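Local coordinates for fibronectin-binding protein (Streptococcus pyogenes, PDB 5A0L) that probably attaches the bacterium covalently to a host target through the internal thioester of this surface adhesin domain, at residues A[124-129]-A[165-170]. Sequence-based numbering, arbitrary orientation.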
# COMPACT_ATOMS: atom_id res chain seq x y z
N ILE A 124 -1.79 -5.82 5.88
CA ILE A 124 -1.85 -4.50 5.23
C ILE A 124 -0.81 -3.58 5.88
O ILE A 124 -0.08 -2.87 5.18
CB ILE A 124 -3.28 -3.94 5.34
CG1 ILE A 124 -4.24 -4.74 4.46
CG2 ILE A 124 -3.33 -2.46 4.97
CD1 ILE A 124 -5.70 -4.48 4.73
N LEU A 125 -0.74 -3.57 7.20
CA LEU A 125 0.18 -2.69 7.90
C LEU A 125 1.63 -2.99 7.53
O LEU A 125 2.44 -2.06 7.31
CB LEU A 125 -0.06 -2.77 9.40
CG LEU A 125 0.77 -1.89 10.29
CD1 LEU A 125 0.63 -0.41 9.93
CD2 LEU A 125 0.31 -2.15 11.75
N VAL A 126 1.99 -4.27 7.48
CA VAL A 126 3.34 -4.65 7.05
C VAL A 126 3.62 -4.18 5.62
O VAL A 126 4.67 -3.57 5.35
CB VAL A 126 3.55 -6.16 7.19
CG1 VAL A 126 4.82 -6.62 6.50
CG2 VAL A 126 3.57 -6.56 8.64
N THR A 127 2.71 -4.47 4.72
CA THR A 127 2.91 -4.13 3.32
C THR A 127 3.02 -2.62 3.16
O THR A 127 3.85 -2.12 2.39
CB THR A 127 1.78 -4.69 2.45
OG1 THR A 127 1.64 -6.11 2.69
CG2 THR A 127 2.04 -4.49 1.00
N GLN A 128 2.19 -1.89 3.89
CA GLN A 128 2.20 -0.43 3.86
C GLN A 128 3.56 0.11 4.27
O GLN A 128 4.07 1.08 3.68
CB GLN A 128 1.10 0.10 4.79
CG GLN A 128 1.02 1.63 4.84
CD GLN A 128 0.61 2.21 3.53
OE1 GLN A 128 -0.59 2.26 3.20
NE2 GLN A 128 1.60 2.63 2.73
N ASN A 129 4.16 -0.48 5.30
CA ASN A 129 5.48 -0.05 5.72
C ASN A 129 6.54 -0.35 4.66
O ASN A 129 7.45 0.48 4.45
CB ASN A 129 5.86 -0.67 7.06
CG ASN A 129 5.35 0.14 8.22
OD1 ASN A 129 6.00 1.08 8.65
ND2 ASN A 129 4.16 -0.16 8.71
N ARG A 165 7.33 -8.84 11.66
CA ARG A 165 8.71 -8.38 11.54
C ARG A 165 9.46 -9.19 10.50
O ARG A 165 10.19 -8.60 9.68
CB ARG A 165 9.42 -8.49 12.88
CG ARG A 165 8.89 -7.56 13.93
CD ARG A 165 9.42 -7.91 15.32
NE ARG A 165 8.99 -6.98 16.35
CZ ARG A 165 8.99 -7.20 17.66
NH1 ARG A 165 9.44 -8.35 18.14
NH2 ARG A 165 8.53 -6.28 18.49
N GLU A 166 9.30 -10.51 10.51
CA GLU A 166 10.01 -11.32 9.54
C GLU A 166 9.55 -11.05 8.12
O GLU A 166 10.35 -11.02 7.17
CB GLU A 166 9.92 -12.82 9.92
CG GLU A 166 10.65 -13.14 11.22
CD GLU A 166 12.10 -12.63 11.24
OE1 GLU A 166 12.87 -13.06 10.36
OE2 GLU A 166 12.47 -11.78 12.12
N ALA A 167 8.25 -10.85 7.94
CA ALA A 167 7.70 -10.54 6.63
C ALA A 167 8.26 -9.21 6.11
O ALA A 167 8.63 -9.10 4.94
CB ALA A 167 6.19 -10.53 6.65
N LEU A 168 8.27 -8.21 6.99
CA LEU A 168 8.75 -6.89 6.57
C LEU A 168 10.22 -6.97 6.08
O LEU A 168 10.57 -6.39 5.05
CB LEU A 168 8.57 -5.90 7.71
CG LEU A 168 8.99 -4.47 7.38
CD1 LEU A 168 8.30 -3.94 6.14
CD2 LEU A 168 8.69 -3.58 8.59
N LYS A 169 11.06 -7.70 6.80
CA LYS A 169 12.44 -7.85 6.40
C LYS A 169 12.55 -8.46 5.00
O LYS A 169 13.36 -8.01 4.18
CB LYS A 169 13.19 -8.74 7.38
CG LYS A 169 13.40 -8.14 8.74
CD LYS A 169 14.12 -9.15 9.65
CE LYS A 169 14.18 -8.64 11.05
NZ LYS A 169 14.72 -9.69 11.96
N LYS A 170 11.73 -9.47 4.71
CA LYS A 170 11.78 -10.10 3.40
C LYS A 170 11.34 -9.14 2.31
O LYS A 170 11.88 -9.13 1.20
CB LYS A 170 10.94 -11.39 3.38
CG LYS A 170 11.50 -12.49 4.30
CD LYS A 170 10.61 -13.73 4.37
CE LYS A 170 10.98 -14.69 5.50
NZ LYS A 170 9.91 -15.72 5.54
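V126 and L168 meet with matching first torsions. In V126, CG1 is anti to the backbone N (chi1 169°) and faces helix 158-172. In L168, CG is likewise anti to the backbone N (chi1 -178°), and the second torsion then swings CD1 over to helix 120-135. The CG1 methyl of V126 sits against the backbone of L168, 3.8 Å from L168 N. It also touches the side chains, with V126 CG1 4.0 Å from L168 CB and 4.1 Å from A167 CB. In return, L168 CD1 lies 3.7 Å from V126 O. L168 CD1 also meets N129 CB at 4.2 Å. No hydrogen bond crosses between the segments. N129 turns its amide back to its own helix, where ND2 donates to L125 O at 2.9 Å. That donor stands above the carbonyl plane, and the backbone N of N129 donates from the opposite face. L125 O thus accepts two bonds, one from each face of its plane. V126 also packs on M164 and L171 of helix 158-172. On the far side of helix 120-135, Q128 NE2 bonds to C49 O of strand 45-49. The axes of 124-129 and 165-170 come within 9.4 Å and cross at -31°. This is apolar helix-helix packing, with both helices running in the same general direction, within the helical part of the thioester domain.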